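Local coordinates for protein argonaute (Aquifex aeolicus, PDB 1YVU), which cleaves target RNA, using short single-stranded DNA as the guide that pairs with it, in a reaction that depends on divalent metal ions, at residues V354-S360 against I389-I395; E375-L380 against L470-A474; L419-E425 against P452-N458; Q476-K480 against I702-L706. The contacts are given in a common frame with arbitrary orientation. Residues are numbered along the deposited sequence.

Contact 1 (V354-S360 against I389-I395); sequences VEIISVS and IKGKSLI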
loop_
_atom_site.group_PDB
_atom_site.type_symbol
_atom_site.label_atom_id
_atom_site.label_comp_id
_atom_site.label_asym_id
_atom_site.label_seq_id
_atom_site.Cartn_x
_atom_site.Cartn_y
_atom_site.Cartn_z
ATOM N N VAL A 354 30.088 -0.392 -17.380
ATOM C CA VAL A 354 28.951 0.535 -17.474
ATOM C C VAL A 354 28.544 0.898 -18.902
ATOM O O VAL A 354 29.408 1.052 -19.758
ATOM C CB VAL A 354 29.315 1.880 -16.733
ATOM C CG1 VAL A 354 28.172 2.891 -16.762
ATOM C CG2 VAL A 354 29.690 1.599 -15.295
ATOM N N GLU A 355 27.236 0.977 -19.153
ATOM C CA GLU A 355 26.688 1.449 -20.439
ATOM C C GLU A 355 26.100 2.854 -20.142
ATOM O O GLU A 355 25.637 3.114 -19.020
ATOM C CB GLU A 355 25.578 0.527 -20.973
ATOM C CG GLU A 355 26.022 -0.501 -22.050
ATOM C CD GLU A 355 25.538 -0.205 -23.468
ATOM O OE1 GLU A 355 24.333 0.061 -23.677
ATOM O OE2 GLU A 355 26.372 -0.274 -24.391
ATOM N N ILE A 356 26.181 3.778 -21.098
ATOM C CA ILE A 356 25.654 5.135 -20.908
ATOM C C ILE A 356 24.634 5.487 -21.959
ATOM O O ILE A 356 24.682 4.940 -23.075
ATOM C CB ILE A 356 26.792 6.202 -20.943
ATOM C CG1 ILE A 356 27.713 6.024 -19.750
ATOM C CG2 ILE A 356 26.250 7.600 -20.853
ATOM C CD1 ILE A 356 29.089 6.368 -20.046
ATOM N N ILE A 357 23.665 6.327 -21.587
ATOM C CA ILE A 357 22.639 6.778 -22.525
ATOM C C ILE A 357 22.350 8.240 -22.320
ATOM O O ILE A 357 22.192 8.686 -21.194
ATOM C CB ILE A 357 21.234 6.011 -22.426
ATOM C CG1 ILE A 357 21.376 4.540 -22.740
ATOM C CG2 ILE A 357 20.152 6.585 -23.403
ATOM C CD1 ILE A 357 21.573 3.770 -21.538
ATOM N N SER A 358 22.232 8.969 -23.422
ATOM C CA SER A 358 21.894 10.358 -23.348
ATOM C C SER A 358 20.769 10.620 -24.293
ATOM O O SER A 358 20.720 10.119 -25.400
ATOM C CB SER A 358 23.065 11.240 -23.689
ATOM O OG SER A 358 23.504 10.870 -24.966
ATOM N N VAL A 359 19.842 11.374 -23.755
ATOM C CA VAL A 359 18.630 11.819 -24.387
ATOM C C VAL A 359 18.890 13.324 -24.486
ATOM O O VAL A 359 18.919 14.043 -23.466
ATOM C CB VAL A 359 17.509 11.452 -23.445
ATOM C CG1 VAL A 359 16.352 12.420 -23.501
ATOM C CG2 VAL A 359 17.117 10.021 -23.692
ATOM N N SER A 360 19.114 13.782 -25.714
ATOM C CA SER A 360 19.450 15.183 -25.938
ATOM C C SER A 360 18.552 15.898 -26.935
ATOM O O SER A 360 17.710 15.274 -27.586
ATOM C CB SER A 360 20.910 15.304 -26.406
ATOM O OG SER A 360 21.694 14.166 -26.059
ATOM N N ILE A 389 33.871 2.176 -19.220
ATOM C CA ILE A 389 32.770 2.350 -20.178
ATOM C C ILE A 389 32.794 1.295 -21.285
ATOM O O ILE A 389 33.790 1.117 -21.997
ATOM C CB ILE A 389 32.744 3.790 -20.786
ATOM C CG1 ILE A 389 32.741 4.833 -19.657
ATOM C CG2 ILE A 389 31.466 3.985 -21.625
ATOM C CD1 ILE A 389 33.243 6.205 -20.063
ATOM N N LYS A 390 31.704 0.537 -21.334
ATOM C CA LYS A 390 31.538 -0.490 -22.328
ATOM C C LYS A 390 30.931 0.162 -23.561
ATOM O O LYS A 390 31.505 0.023 -24.639
ATOM C CB LYS A 390 30.658 -1.643 -21.823
ATOM C CG LYS A 390 31.286 -3.025 -22.080
ATOM C CD LYS A 390 30.358 -4.221 -21.803
ATOM C CE LYS A 390 31.136 -5.554 -21.912
ATOM N NZ LYS A 390 30.277 -6.774 -21.761
ATOM N N GLY A 391 29.879 0.980 -23.400
ATOM C CA GLY A 391 29.270 1.582 -24.580
ATOM C C GLY A 391 28.327 2.760 -24.496
ATOM O O GLY A 391 27.203 2.646 -24.012
ATOM N N LYS A 392 28.742 3.866 -25.106
ATOM C CA LYS A 392 27.930 5.080 -25.129
ATOM C C LYS A 392 26.859 5.015 -26.209
ATOM O O LYS A 392 27.162 4.821 -27.397
ATOM C CB LYS A 392 28.804 6.338 -25.319
ATOM C CG LYS A 392 29.827 6.534 -24.200
ATOM C CD LYS A 392 30.645 7.811 -24.322
ATOM C CE LYS A 392 31.673 7.959 -23.197
ATOM N NZ LYS A 392 32.394 9.268 -23.186
ATOM N N SER A 393 25.609 5.102 -25.769
ATOM C CA SER A 393 24.481 5.101 -26.683
ATOM C C SER A 393 23.875 6.508 -26.644
ATOM O O SER A 393 23.254 6.879 -25.663
ATOM C CB SER A 393 23.425 4.053 -26.270
ATOM O OG SER A 393 23.996 2.815 -25.846
ATOM N N LEU A 394 24.122 7.316 -27.670
ATOM C CA LEU A 394 23.557 8.662 -27.725
ATOM C C LEU A 394 22.301 8.665 -28.607
ATOM O O LEU A 394 22.335 8.212 -29.758
ATOM C CB LEU A 394 24.616 9.685 -28.174
ATOM C CG LEU A 394 24.209 11.033 -28.793
ATOM C CD1 LEU A 394 23.268 11.880 -27.888
ATOM C CD2 LEU A 394 25.494 11.777 -29.176
ATOM N N ILE A 395 21.216 9.202 -28.033
ATOM C CA ILE A 395 19.887 9.278 -28.646
ATOM C C ILE A 395 19.476 10.720 -28.792
ATOM O O ILE A 395 19.576 11.496 -27.847
ATOM C CB ILE A 395 18.804 8.532 -27.772
ATOM C CG1 ILE A 395 19.067 7.023 -27.761
ATOM C CG2 ILE A 395 17.412 8.727 -28.352
ATOM C CD1 ILE A 395 18.368 6.280 -26.687
#
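Six backbone hydrogen bonds run between 354-360 and 389-395, from Lys-390 N to Val-354 O at 2.8 Å through to Ser-360 N to Ile-395 O at 3.2 Å. Glu-355, with chi1 off any well at -98°, bends over glycine: its OE2 is 3.1 Å from Gly-391 O, and a CB on Gly-391 would collide with this carboxylate, whose real partner is Lys-415 in a salt bridge. The strands are parallel neighbours (axes 4.7 Å apart, 10°) in a beta-alpha-beta unit of the Mid domain's parallel sheet, joined through helix 368-381. That helix packs against the face bearing Ile-356, Ser-358 and Ile-389. On this face Ile-356, in m for chi1, sends CD1 to 3.7 Å from Ile-389 CG2, and Leu-394 (t, p) lays CD1 3.1 Å from Ser-358 OG and 3.3 Å from Ser-360 OG. On the face of Ile-357 and Val-359, Ile-357 CG2 meets Ile-395 CD1 at 3.7 Å; Ile-395 (m, t) also touches helix 402-411. At Lys-390 (psi -47°) the pairing slips by one residue, a beta bulge, and the lysine chain runs off extended.

Contact 2 (E375-L380 against L470-A474); sequences ELINFL and LLNVA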
loop_
_atom_site.group_PDB
_atom_site.type_symbol
_atom_site.label_atom_id
_atom_site.label_comp_id
_atom_site.label_asym_id
_atom_site.label_seq_id
_atom_site.Cartn_x
_atom_site.Cartn_y
_atom_site.Cartn_z
ATOM N N GLU A 375 33.944 13.599 -13.859
ATOM C CA GLU A 375 34.159 13.946 -12.444
ATOM C C GLU A 375 33.689 12.838 -11.512
ATOM O O GLU A 375 34.307 12.601 -10.461
ATOM C CB GLU A 375 33.500 15.272 -12.085
ATOM C CG GLU A 375 34.324 16.471 -12.506
ATOM C CD GLU A 375 33.630 17.815 -12.297
ATOM O OE1 GLU A 375 32.541 17.888 -11.665
ATOM O OE2 GLU A 375 34.200 18.818 -12.788
ATOM N N LEU A 376 32.620 12.157 -11.940
ATOM C CA LEU A 376 32.028 11.003 -11.249
ATOM C C LEU A 376 33.048 9.889 -11.210
ATOM O O LEU A 376 33.490 9.494 -10.128
ATOM C CB LEU A 376 30.833 10.479 -12.027
ATOM C CG LEU A 376 29.464 10.937 -11.619
ATOM C CD1 LEU A 376 29.496 12.387 -11.275
ATOM C CD2 LEU A 376 28.510 10.663 -12.768
ATOM N N ILE A 377 33.441 9.461 -12.420
ATOM C CA ILE A 377 34.432 8.426 -12.656
ATOM C C ILE A 377 35.663 8.703 -11.789
ATOM O O ILE A 377 36.167 7.784 -11.130
ATOM C CB ILE A 377 34.819 8.348 -14.181
ATOM C CG1 ILE A 377 33.716 7.657 -14.964
ATOM C CG2 ILE A 377 36.135 7.594 -14.415
ATOM C CD1 ILE A 377 33.919 7.744 -16.442
ATOM N N ASN A 378 36.051 9.978 -11.682
ATOM C CA ASN A 378 37.210 10.293 -10.875
ATOM C C ASN A 378 36.964 10.221 -9.389
ATOM O O ASN A 378 37.790 9.658 -8.667
ATOM C CB ASN A 378 37.883 11.601 -11.272
ATOM C CG ASN A 378 39.389 11.523 -11.102
ATOM O OD1 ASN A 378 40.087 10.913 -11.919
ATOM N ND2 ASN A 378 39.887 12.060 -9.997
ATOM N N PHE A 379 35.785 10.668 -8.956
ATOM C CA PHE A 379 35.434 10.633 -7.541
ATOM C C PHE A 379 35.466 9.195 -7.001
ATOM O O PHE A 379 36.074 8.923 -5.950
ATOM C CB PHE A 379 34.051 11.243 -7.310
ATOM C CG PHE A 379 33.827 11.678 -5.899
ATOM C CD1 PHE A 379 34.571 12.752 -5.361
ATOM C CD2 PHE A 379 32.894 11.024 -5.087
ATOM C CE1 PHE A 379 34.388 13.181 -4.013
ATOM C CE2 PHE A 379 32.698 11.430 -3.749
ATOM C CZ PHE A 379 33.453 12.518 -3.209
ATOM N N LEU A 380 34.924 8.278 -7.804
ATOM C CA LEU A 380 34.841 6.855 -7.472
ATOM C C LEU A 380 36.163 6.087 -7.626
ATOM O O LEU A 380 36.361 5.065 -6.951
ATOM C CB LEU A 380 33.741 6.166 -8.301
ATOM C CG LEU A 380 32.289 6.685 -8.382
ATOM C CD1 LEU A 380 31.467 5.750 -9.225
ATOM C CD2 LEU A 380 31.644 6.813 -7.011
ATOM N N LEU A 470 26.942 15.238 -7.532
ATOM C CA LEU A 470 28.071 14.307 -7.614
ATOM C C LEU A 470 28.027 13.389 -6.395
ATOM O O LEU A 470 28.116 12.184 -6.533
ATOM C CB LEU A 470 29.374 15.097 -7.624
ATOM C CG LEU A 470 30.780 14.486 -7.708
ATOM C CD1 LEU A 470 31.212 14.424 -9.143
ATOM C CD2 LEU A 470 31.790 15.383 -6.934
ATOM N N LEU A 471 27.755 13.961 -5.222
ATOM C CA LEU A 471 27.675 13.178 -3.990
ATOM C C LEU A 471 26.442 12.306 -3.932
ATOM O O LEU A 471 26.547 11.097 -3.651
ATOM C CB LEU A 471 27.778 14.060 -2.743
ATOM C CG LEU A 471 29.234 14.501 -2.512
ATOM C CD1 LEU A 471 29.288 15.560 -1.478
ATOM C CD2 LEU A 471 30.126 13.359 -2.101
ATOM N N ASN A 472 25.296 12.904 -4.284
ATOM C CA ASN A 472 24.003 12.218 -4.310
ATOM C C ASN A 472 24.149 10.979 -5.172
ATOM O O ASN A 472 23.935 9.847 -4.704
ATOM C CB ASN A 472 22.910 13.149 -4.857
ATOM C CG ASN A 472 21.487 12.562 -4.729
ATOM O OD1 ASN A 472 21.224 11.415 -5.112
ATOM N ND2 ASN A 472 20.554 13.373 -4.225
ATOM N N VAL A 473 24.737 11.197 -6.344
ATOM C CA VAL A 473 24.952 10.139 -7.322
ATOM C C VAL A 473 25.952 9.078 -6.824
ATOM O O VAL A 473 25.656 7.885 -6.888
ATOM C CB VAL A 473 25.352 10.781 -8.698
ATOM C CG1 VAL A 473 25.892 9.761 -9.694
ATOM C CG2 VAL A 473 24.134 11.508 -9.284
ATOM N N ALA A 474 27.075 9.547 -6.265
ATOM C CA ALA A 474 28.166 8.717 -5.731
ATOM C C ALA A 474 27.663 7.639 -4.792
ATOM O O ALA A 474 27.812 6.453 -5.087
ATOM C CB ALA A 474 29.190 9.601 -4.987
#
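Leu-470, in t for chi1, slots between Leu-376 and Phe-379: its CD1 comes to 3.4 Å from Leu-376 CD1 and 3.8 Å from Glu-375 CB, while its CD2 lies over one face of the aromatic ring, 4.1 Å from Phe-379 CD1. The far end of that ring reaches on to the next residue, with Phe-379 CZ 3.6 Å from Leu-471 CD2, and Ala-474 CB closes in at 4.0 Å from Phe-379 CD2. Leu-380, one turn on from Leu-376, brings CD2 to 4.2 Å from Ala-474 CB, while Leu-376 CD2 is 4.1 Å from Val-473 CG1. The two helical segments cross at -60° with axes 10.4 Å apart, spacing set by the bulky leucines and Phe-379, with the small Ala-474 facing across. This is helix-helix packing at the junction of the Mid domain (helix 368-381) and the PIWI domain (helix 466-480), within the PIWI lobe; helix 337-342 adds Glu-341 beside both Phe-379 and Leu-471. No hydrogen bond crosses, so cohesion here rests on apolar shape fit.

Contact 3 (L419-E425 against P452-N458); sequences LVIVFLE and PSQVILN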
loop_
_atom_site.group_PDB
_atom_site.type_symbol
_atom_site.label_atom_id
_atom_site.label_comp_id
_atom_site.label_asym_id
_atom_site.label_seq_id
_atom_site.Cartn_x
_atom_site.Cartn_y
_atom_site.Cartn_z
ATOM N N LEU A 419 26.239 -1.637 -14.300
ATOM C CA LEU A 419 25.470 -0.390 -14.086
ATOM C C LEU A 419 25.115 0.222 -15.446
ATOM O O LEU A 419 25.649 -0.178 -16.491
ATOM C CB LEU A 419 26.274 0.623 -13.253
ATOM C CG LEU A 419 25.667 2.000 -12.922
ATOM C CD1 LEU A 419 24.400 1.906 -12.084
ATOM C CD2 LEU A 419 26.688 2.793 -12.191
ATOM N N VAL A 420 24.157 1.137 -15.442
ATOM C CA VAL A 420 23.739 1.812 -16.666
ATOM C C VAL A 420 23.525 3.271 -16.274
ATOM O O VAL A 420 22.705 3.561 -15.390
ATOM C CB VAL A 420 22.393 1.204 -17.223
ATOM C CG1 VAL A 420 21.844 2.025 -18.374
ATOM C CG2 VAL A 420 22.583 -0.217 -17.701
ATOM N N ILE A 421 24.247 4.195 -16.893
ATOM C CA ILE A 421 24.028 5.585 -16.525
ATOM C C ILE A 421 23.277 6.298 -17.630
ATOM O O ILE A 421 23.739 6.349 -18.758
ATOM C CB ILE A 421 25.338 6.321 -16.169
ATOM C CG1 ILE A 421 26.123 5.524 -15.100
ATOM C CG2 ILE A 421 25.020 7.733 -15.657
ATOM C CD1 ILE A 421 27.398 6.198 -14.540
ATOM N N VAL A 422 22.112 6.850 -17.296
ATOM C CA VAL A 422 21.280 7.559 -18.263
ATOM C C VAL A 422 21.109 9.038 -17.956
ATOM O O VAL A 422 20.643 9.414 -16.874
ATOM C CB VAL A 422 19.835 6.932 -18.372
ATOM C CG1 VAL A 422 19.011 7.599 -19.524
ATOM C CG2 VAL A 422 19.907 5.413 -18.575
ATOM N N PHE A 423 21.419 9.864 -18.957
ATOM C CA PHE A 423 21.265 11.313 -18.863
ATOM C C PHE A 423 20.022 11.700 -19.677
ATOM O O PHE A 423 20.040 11.599 -20.909
ATOM C CB PHE A 423 22.474 12.049 -19.438
ATOM C CG PHE A 423 23.749 11.833 -18.703
ATOM C CD1 PHE A 423 24.710 10.932 -19.211
ATOM C CD2 PHE A 423 24.059 12.596 -17.563
ATOM C CE1 PHE A 423 25.993 10.801 -18.596
ATOM C CE2 PHE A 423 25.337 12.483 -16.928
ATOM C CZ PHE A 423 26.310 11.576 -17.453
ATOM N N LEU A 424 18.949 12.114 -18.999
ATOM C CA LEU A 424 17.714 12.513 -19.692
ATOM C C LEU A 424 17.573 14.019 -19.831
ATOM O O LEU A 424 17.987 14.744 -18.928
ATOM C CB LEU A 424 16.482 11.981 -18.974
ATOM C CG LEU A 424 16.236 10.493 -18.797
ATOM C CD1 LEU A 424 14.971 10.390 -17.997
ATOM C CD2 LEU A 424 16.073 9.764 -20.124
ATOM N N GLU A 425 16.963 14.484 -20.926
ATOM C CA GLU A 425 16.767 15.914 -21.145
ATOM C C GLU A 425 15.558 16.442 -20.391
ATOM O O GLU A 425 14.498 15.839 -20.455
ATOM C CB GLU A 425 16.622 16.234 -22.636
ATOM C CG GLU A 425 16.739 17.749 -22.970
ATOM C CD GLU A 425 18.130 18.362 -22.744
ATOM O OE1 GLU A 425 19.162 17.683 -22.936
ATOM O OE2 GLU A 425 18.186 19.553 -22.389
ATOM N N PRO A 452 21.269 -2.637 -12.490
ATOM C CA PRO A 452 21.225 -1.410 -11.695
ATOM C C PRO A 452 21.214 -0.211 -12.647
ATOM O O PRO A 452 21.876 -0.248 -13.701
ATOM C CB PRO A 452 22.552 -1.458 -10.952
ATOM C CG PRO A 452 22.776 -2.833 -10.752
ATOM C CD PRO A 452 22.334 -3.523 -11.990
ATOM N N SER A 453 20.469 0.830 -12.296
ATOM C CA SER A 453 20.382 1.997 -13.164
ATOM C C SER A 453 20.411 3.302 -12.443
ATOM O O SER A 453 19.702 3.462 -11.457
ATOM C CB SER A 453 19.109 1.934 -14.003
ATOM O OG SER A 453 18.005 1.482 -13.227
ATOM N N GLN A 454 21.200 4.243 -12.964
ATOM C CA GLN A 454 21.305 5.591 -12.402
ATOM C C GLN A 454 20.833 6.576 -13.463
ATOM O O GLN A 454 21.555 6.850 -14.404
ATOM C CB GLN A 454 22.743 5.913 -11.966
ATOM C CG GLN A 454 22.892 7.238 -11.189
ATOM C CD GLN A 454 22.351 7.171 -9.764
ATOM O OE1 GLN A 454 22.910 6.471 -8.925
ATOM N NE2 GLN A 454 21.264 7.898 -9.490
ATOM N N VAL A 455 19.624 7.106 -13.272
ATOM C CA VAL A 455 18.973 8.037 -14.195
ATOM C C VAL A 455 19.216 9.505 -13.811
ATOM O O VAL A 455 18.464 10.102 -13.043
ATOM C CB VAL A 455 17.429 7.717 -14.270
ATOM C CG1 VAL A 455 16.702 8.733 -15.131
ATOM C CG2 VAL A 455 17.170 6.243 -14.793
ATOM N N ILE A 456 20.266 10.101 -14.358
ATOM C CA ILE A 456 20.600 11.495 -14.063
ATOM C C ILE A 456 19.782 12.406 -14.985
ATOM O O ILE A 456 19.812 12.206 -16.203
ATOM C CB ILE A 456 22.107 11.739 -14.280
ATOM C CG1 ILE A 456 22.914 10.671 -13.538
ATOM C CG2 ILE A 456 22.488 13.170 -13.865
ATOM C CD1 ILE A 456 24.416 10.766 -13.680
ATOM N N LEU A 457 18.989 13.323 -14.402
ATOM C CA LEU A 457 18.167 14.284 -15.172
ATOM C C LEU A 457 19.024 15.494 -15.528
ATOM O O LEU A 457 19.869 15.898 -14.724
ATOM C CB LEU A 457 16.946 14.745 -14.368
ATOM C CG LEU A 457 15.752 13.792 -14.181
ATOM C CD1 LEU A 457 14.631 14.474 -13.403
ATOM C CD2 LEU A 457 15.203 13.374 -15.538
ATOM N N ASN A 458 18.830 16.055 -16.724
ATOM C CA ASN A 458 19.603 17.224 -17.163
ATOM C C ASN A 458 19.210 18.461 -16.386
ATOM O O ASN A 458 19.999 19.391 -16.213
ATOM C CB ASN A 458 19.408 17.478 -18.652
ATOM C CG ASN A 458 20.457 16.792 -19.496
ATOM O OD1 ASN A 458 21.551 17.324 -19.685
ATOM N ND2 ASN A 458 20.145 15.611 -20.002
#
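Pro-452 opens the second segment, its CB 4.0 Å from Leu-419 CD1, and Ser-453 then brings its CA within 3.6 Å of Val-420 O in a CA-H...O contact. At Gln-454 the regular pairing is under way: Gln-454 N donates to Val-420 O (2.9 Å), and Val-422 N to Gln-454 O (2.9 Å). The side chain of Val-455 turns to the opposite face of the sheet, where its CG1 touches Leu-424 CD1 at 3.7 Å. Ile-456 N gives a short but bent, weak bond to Val-422 O (2.6 Å), Ile-456 O accepts from Leu-424 N (2.9 Å), and Ile-456 CD1 fits between Ile-421 CG2 (3.7 Å) and Phe-423 CE2 (3.8 Å). Leu-457 CD2 returns to Leu-424 CD1 at 3.9 Å. Asn-458 finishes the pair by donating both N (2.7 Å) and ND2 (2.6 Å) to Leu-424 O. The strands are parallel, 20° apart, and linked through helix 437-448 in a beta-alpha-beta crossover; strand 454-457, assigned to the PIWI domain, forms an edge of the Mid domain's four-stranded sheet. Backbone bonds thus fix the register across the domain boundary, while mostly apolar side chains pack on both faces.

Contact 4 (Q476-K480 against I702-L706); sequences QVLAK and IMYWL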
loop_
_atom_site.group_PDB
_atom_site.type_symbol
_atom_site.label_atom_id
_atom_site.label_comp_id
_atom_site.label_asym_id
_atom_site.label_seq_id
_atom_site.Cartn_x
_atom_site.Cartn_y
_atom_site.Cartn_z
ATOM N N GLN A 476 24.675 6.566 -4.244
ATOM C CA GLN A 476 23.722 5.663 -4.891
ATOM C C GLN A 476 24.309 4.628 -5.842
ATOM O O GLN A 476 23.825 3.502 -5.880
ATOM C CB GLN A 476 22.664 6.444 -5.615
ATOM C CG GLN A 476 21.578 6.940 -4.770
ATOM C CD GLN A 476 20.501 7.518 -5.637
ATOM O OE1 GLN A 476 20.575 8.683 -6.050
ATOM N NE2 GLN A 476 19.511 6.691 -5.976
ATOM N N VAL A 477 25.309 5.018 -6.637
ATOM C CA VAL A 477 26.004 4.116 -7.572
ATOM C C VAL A 477 26.779 3.054 -6.782
ATOM O O VAL A 477 26.917 1.921 -7.234
ATOM C CB VAL A 477 26.960 4.926 -8.492
ATOM C CG1 VAL A 477 28.092 4.061 -9.061
ATOM C CG2 VAL A 477 26.156 5.541 -9.620
ATOM N N LEU A 478 27.279 3.447 -5.608
ATOM C CA LEU A 478 28.021 2.559 -4.733
ATOM C C LEU A 478 27.127 1.452 -4.169
ATOM O O LEU A 478 27.463 0.263 -4.245
ATOM C CB LEU A 478 28.645 3.356 -3.605
ATOM C CG LEU A 478 29.805 4.250 -4.017
ATOM C CD1 LEU A 478 30.179 5.105 -2.840
ATOM C CD2 LEU A 478 30.982 3.424 -4.506
ATOM N N ALA A 479 25.940 1.850 -3.732
ATOM C CA ALA A 479 24.958 0.940 -3.172
ATOM C C ALA A 479 24.484 -0.080 -4.202
ATOM O O ALA A 479 24.464 -1.288 -3.920
ATOM C CB ALA A 479 23.784 1.743 -2.654
ATOM N N LYS A 480 24.145 0.415 -5.396
ATOM C CA LYS A 480 23.659 -0.414 -6.528
ATOM C C LYS A 480 24.652 -1.466 -7.038
ATOM O O LYS A 480 24.258 -2.370 -7.753
ATOM C CB LYS A 480 23.339 0.444 -7.758
ATOM C CG LYS A 480 22.124 1.286 -7.724
ATOM C CD LYS A 480 22.415 2.452 -8.635
ATOM C CE LYS A 480 21.192 3.291 -8.874
ATOM N NZ LYS A 480 20.676 4.079 -7.754
ATOM N N ILE A 702 23.180 -7.836 -4.525
ATOM C CA ILE A 702 23.244 -6.466 -5.045
ATOM C C ILE A 702 21.906 -5.780 -4.819
ATOM O O ILE A 702 20.852 -6.402 -4.987
ATOM C CB ILE A 702 23.538 -6.512 -6.597
ATOM C CG1 ILE A 702 24.902 -7.123 -6.878
ATOM C CG2 ILE A 702 23.545 -5.164 -7.220
ATOM C CD1 ILE A 702 24.874 -8.041 -8.086
HETATM N N MSE A 703 21.942 -4.511 -4.423
HETATM C CA MSE A 703 20.693 -3.779 -4.257
HETATM C C MSE A 703 20.442 -3.039 -5.589
HETATM O O MSE A 703 20.521 -1.799 -5.655
HETATM C CB MSE A 703 20.767 -2.838 -3.053
HETATM C CG MSE A 703 20.918 -3.545 -1.708
HETATM SE SE MSE A 703 20.799 -2.426 -0.072
HETATM C CE MSE A 703 18.893 -1.985 -0.090
ATOM N N TYR A 704 20.071 -3.802 -6.627
ATOM C CA TYR A 704 19.880 -3.245 -7.981
ATOM C C TYR A 704 18.696 -2.289 -8.250
ATOM O O TYR A 704 18.650 -1.606 -9.304
ATOM C CB TYR A 704 19.909 -4.369 -9.043
ATOM C CG TYR A 704 18.700 -5.260 -9.038
ATOM C CD1 TYR A 704 17.558 -4.929 -9.794
ATOM C CD2 TYR A 704 18.659 -6.414 -8.229
ATOM C CE1 TYR A 704 16.410 -5.702 -9.750
ATOM C CE2 TYR A 704 17.494 -7.215 -8.179
ATOM C CZ TYR A 704 16.377 -6.840 -8.945
ATOM O OH TYR A 704 15.240 -7.602 -8.930
ATOM N N TRP A 705 17.752 -2.258 -7.313
ATOM C CA TRP A 705 16.549 -1.442 -7.442
ATOM C C TRP A 705 16.687 0.047 -7.091
ATOM O O TRP A 705 15.961 0.903 -7.613
ATOM C CB TRP A 705 15.441 -2.098 -6.622
ATOM C CG TRP A 705 15.850 -2.538 -5.218
ATOM C CD1 TRP A 705 15.781 -1.786 -4.078
ATOM C CD2 TRP A 705 16.424 -3.792 -4.828
ATOM N NE1 TRP A 705 16.277 -2.485 -3.010
ATOM C CE2 TRP A 705 16.682 -3.723 -3.433
ATOM C CE3 TRP A 705 16.755 -4.976 -5.520
ATOM C CZ2 TRP A 705 17.259 -4.787 -2.697
ATOM C CZ3 TRP A 705 17.346 -6.068 -4.782
ATOM C CH2 TRP A 705 17.594 -5.946 -3.379
ATOM N N LEU A 706 17.694 0.349 -6.281
ATOM C CA LEU A 706 17.937 1.704 -5.799
ATOM C C LEU A 706 18.142 2.807 -6.828
ATOM O O LEU A 706 17.986 3.997 -6.512
ATOM C CB LEU A 706 19.077 1.702 -4.774
ATOM C CG LEU A 706 18.772 0.875 -3.525
ATOM C CD1 LEU A 706 19.960 0.912 -2.600
ATOM C CD2 LEU A 706 17.513 1.389 -2.811
#
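The carboxy-terminal end of an Argonaute tucks in at the Mid-PIWI junction, and in relatives it lies beside the pocket for the guide's 5' phosphate; Lys-480, Gln-454 and Lys-443 clustered here are consistent with such a pocket. The tail folds back on itself through an inverse gamma turn centred on Met-703, present as selenomethionine, and a type I turn from Met-703 to Leu-706. Leu-706 thereby points toward 476-480, its CD1 3.9 Å from Ala-479 CB, and its O lies 3.0 Å from Lys-480 NZ, which also makes a weak hydrogen bond to Gln-454. Lys-480 CA approaches Met-703 O at 3.5 Å in a nearly straight CA-H...O contact, and Lys-480 O is tight against Ile-702 CG2 at 2.9 Å. The segment follows strand 697-700, at the edge of the RNase H-like sheet, so the contact bridges that sheet and helix 466-480, with Tyr-704 and Trp-705 both touching Leu-447 of helix 437-448.

Overall arrangement
Contacts 1 and 3 are two pairings of one parallel sheet, order 386-396, 351-360, 419-424, 454-457, and are stitched together by Glu-355 O to Ile-421 N and Ile-357 O to Phe-423 N. Each includes an edge strand, but contact 1 is partly buried, mixing buried isoleucines with exposed lysines, whereas contact 3 is mostly buried. Helix 368-381 of contact 2 links the strands of contact 1 and packs on the sheet, with Leu-376 touching Ile-456 of contact 3. Helix 466-480 serves both contacts 2 and 4. Chemistry follows position: backbone hydrogen bonds within the sheet, purely apolar packing between helices, and a mixed polar and apolar meeting, partly buried, at the chain terminus.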